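Local atomic coordinates of cephalosporin acylase (Bacillus halodurans, PDB entry 2NLZ), a protein that probably hydrolyses amide bonds as a cephalosporin acylase of the gamma-glutamyltranspeptidase family, within the N-terminal nucleophile (Ntn) hydrolase clan. Residues Q395-N400 against K415-T420. The protein carries 1 engineered substitution. Sequence-based numbering, arbitrary orientation.
Sequences QNRGHN and KRTYHT
Residues 395-400 leave a loop and wind into a short 3-10 turn over 397-400, in which Asn400 N hydrogen-bonds back to Arg397 O, while 415-420 runs extended until Thr420. The CA atoms come closest at Asn400 and Thr417, 6.4 Å apart, so the join is made mainly through side chains, and Arg397 contributes the largest share. Arginine suits its place because a flexible chain ends in a flat group wide enough to stack: CG stands anti to the backbone N (chi1 -173°), and bends at chi2 and chi3 swing the chain across His419 at roughly a right angle. Histidine offers the flat ring on which the guanidinium lies, centres 3.7 Å apart and planes 19° from parallel, with CD making a CH-pi contact over the same face. At the tip, Arg397 NH1 gives Thr420 OG1 a nearly straight hydrogen bond of 2.9 Å, in the guanidinium plane. The Thr420 hydroxyl can accept it while also meeting a water, which takes a weak hydrogen bond from Arg397 NH2. Thr417 suits its place by having two unlike branches: CG2 packs on Arg397 CG at 3.8 Å, while OG1, hydrogen-bonded to Asn409, meets Asn400 CB. This near-parallel arginine-on-histidine stack joins two parts of one long loop within the gamma-glutamyltranspeptidase family region. An alanine in place of Arg397 would remove the stack and the bond to Thr420, and would probably loosen that packing. The buried cation probably favours a neutral His419, although Asp71, weakly hydrogen-bonded to NE2, would pull the other way.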
loop_
_atom_site.group_PDB
_atom_site.type_symbol
_atom_site.label_atom_id
_atom_site.label_comp_id
_atom_site.label_asym_id
_atom_site.label_seq_id
_atom_site.Cartn_x
_atom_site.Cartn_y
_atom_site.Cartn_z
ATOM N N GLN D 395 -39.900 -11.296 -9.197
ATOM C CA GLN D 395 -39.232 -10.003 -9.075
ATOM C C GLN D 395 -40.081 -8.944 -8.366
ATOM O O GLN D 395 -41.303 -9.065 -8.284
ATOM C CB GLN D 395 -38.851 -9.499 -10.468
ATOM C CG GLN D 395 -40.026 -9.242 -11.398
ATOM C CD GLN D 395 -39.585 -8.651 -12.713
ATOM O OE1 GLN D 395 -38.436 -8.238 -12.845
ATOM N NE2 GLN D 395 -40.488 -8.603 -13.694
ATOM N N ASN D 396 -39.434 -7.905 -7.854
ATOM C CA ASN D 396 -40.165 -6.750 -7.318
ATOM C C ASN D 396 -39.960 -5.467 -8.128
ATOM O O ASN D 396 -40.043 -4.371 -7.592
ATOM C CB ASN D 396 -39.900 -6.530 -5.816
ATOM C CG ASN D 396 -38.526 -5.937 -5.527
ATOM O OD1 ASN D 396 -37.536 -6.267 -6.169
ATOM N ND2 ASN D 396 -38.471 -5.065 -4.542
ATOM N N ARG D 397 -39.745 -5.628 -9.433
ATOM C CA ARG D 397 -39.454 -4.514 -10.358
ATOM C C ARG D 397 -40.424 -3.332 -10.342
ATOM O O ARG D 397 -40.005 -2.205 -10.552
ATOM C CB ARG D 397 -39.305 -5.045 -11.784
ATOM C CG ARG D 397 -38.850 -4.016 -12.801
ATOM C CD ARG D 397 -37.567 -3.313 -12.396
ATOM N NE ARG D 397 -36.461 -4.239 -12.199
ATOM C CZ ARG D 397 -35.205 -3.851 -12.014
ATOM N NH1 ARG D 397 -34.902 -2.552 -12.008
ATOM N NH2 ARG D 397 -34.253 -4.764 -11.846
ATOM N N GLY D 398 -41.701 -3.584 -10.069
ATOM C CA GLY D 398 -42.710 -2.529 -9.987
ATOM C C GLY D 398 -42.480 -1.495 -8.899
ATOM O O GLY D 398 -43.100 -0.428 -8.907
ATOM N N HIS D 399 -41.578 -1.803 -7.967
ATOM C CA HIS D 399 -41.166 -0.866 -6.923
ATOM C C HIS D 399 -40.515 0.407 -7.495
ATOM O O HIS D 399 -40.494 1.445 -6.830
ATOM C CB HIS D 399 -40.228 -1.567 -5.943
ATOM C CG HIS D 399 -39.772 -0.705 -4.806
ATOM N ND1 HIS D 399 -40.513 -0.540 -3.657
ATOM C CD2 HIS D 399 -38.644 0.025 -4.638
ATOM C CE1 HIS D 399 -39.861 0.256 -2.829
ATOM N NE2 HIS D 399 -38.727 0.614 -3.401
ATOM N N ASN D 400 -40.015 0.322 -8.730
ATOM C CA ASN D 400 -39.388 1.452 -9.428
ATOM C C ASN D 400 -40.372 2.524 -9.908
ATOM O O ASN D 400 -39.974 3.660 -10.188
ATOM C CB ASN D 400 -38.558 0.955 -10.621
ATOM C CG ASN D 400 -37.110 0.672 -10.262
ATOM O OD1 ASN D 400 -36.420 1.517 -9.686
ATOM N ND2 ASN D 400 -36.637 -0.520 -10.615
ATOM N N LYS D 415 -47.819 -0.856 -18.309
ATOM C CA LYS D 415 -46.648 -0.047 -18.602
ATOM C C LYS D 415 -45.430 -0.724 -17.982
ATOM O O LYS D 415 -45.538 -1.319 -16.914
ATOM C CB LYS D 415 -46.851 1.345 -18.009
ATOM C CG LYS D 415 -45.659 2.284 -18.107
ATOM C CD LYS D 415 -45.916 3.550 -17.305
ATOM C CE LYS D 415 -44.930 4.637 -17.656
ATOM N NZ LYS D 415 -45.097 5.820 -16.799
ATOM N N ARG D 416 -44.278 -0.667 -18.641
ATOM C CA ARG D 416 -43.056 -1.142 -17.989
ATOM C C ARG D 416 -42.207 0.028 -17.490
ATOM O O ARG D 416 -42.158 1.088 -18.125
ATOM C CB ARG D 416 -42.270 -2.104 -18.881
ATOM C CG ARG D 416 -42.009 -1.565 -20.245
ATOM C CD ARG D 416 -42.366 -2.572 -21.314
ATOM N NE ARG D 416 -42.288 -1.936 -22.625
ATOM C CZ ARG D 416 -41.458 -2.313 -23.593
ATOM N NH1 ARG D 416 -40.640 -3.345 -23.408
ATOM N NH2 ARG D 416 -41.452 -1.666 -24.749
ATOM N N THR D 417 -41.566 -0.169 -16.338
ATOM C CA THR D 417 -40.922 0.928 -15.611
ATOM C C THR D 417 -39.470 1.188 -16.003
ATOM O O THR D 417 -38.829 0.355 -16.656
ATOM C CB THR D 417 -40.946 0.683 -14.091
ATOM O OG1 THR D 417 -40.255 1.748 -13.432
ATOM C CG2 THR D 417 -40.289 -0.648 -13.748
ATOM N N TYR D 418 -38.986 2.365 -15.600
ATOM C CA TYR D 418 -37.571 2.676 -15.500
ATOM C C TYR D 418 -36.865 1.454 -14.934
ATOM O O TYR D 418 -37.187 0.993 -13.832
ATOM C CB TYR D 418 -37.394 3.878 -14.565
ATOM C CG TYR D 418 -35.974 4.352 -14.339
ATOM C CD1 TYR D 418 -35.181 3.794 -13.346
ATOM C CD2 TYR D 418 -35.437 5.391 -15.094
ATOM C CE1 TYR D 418 -33.882 4.231 -13.132
ATOM C CE2 TYR D 418 -34.141 5.841 -14.887
ATOM C CZ TYR D 418 -33.369 5.256 -13.904
ATOM O OH TYR D 418 -32.086 5.699 -13.690
ATOM N N HIS D 419 -35.911 0.930 -15.700
ATOM C CA HIS D 419 -35.245 -0.332 -15.373
ATOM C C HIS D 419 -33.760 -0.104 -15.139
ATOM O O HIS D 419 -33.115 0.580 -15.922
ATOM C CB HIS D 419 -35.446 -1.335 -16.511
ATOM C CG HIS D 419 -35.763 -2.718 -16.043
ATOM N ND1 HIS D 419 -34.800 -3.583 -15.572
ATOM C CD2 HIS D 419 -36.935 -3.389 -15.976
ATOM C CE1 HIS D 419 -35.365 -4.728 -15.237
ATOM N NE2 HIS D 419 -36.661 -4.637 -15.470
ATOM N N THR D 420 -33.226 -0.684 -14.066
ATOM C CA THR D 420 -31.830 -0.444 -13.666
ATOM C C THR D 420 -30.804 -1.331 -14.366
ATOM O O THR D 420 -29.654 -0.934 -14.559
ATOM C CB THR D 420 -31.639 -0.609 -12.151
ATOM O OG1 THR D 420 -32.102 -1.909 -11.744
ATOM C CG2 THR D 420 -32.387 0.491 -11.405
HETATM O O HOH W 1 -31.444 -4.038 -10.185
#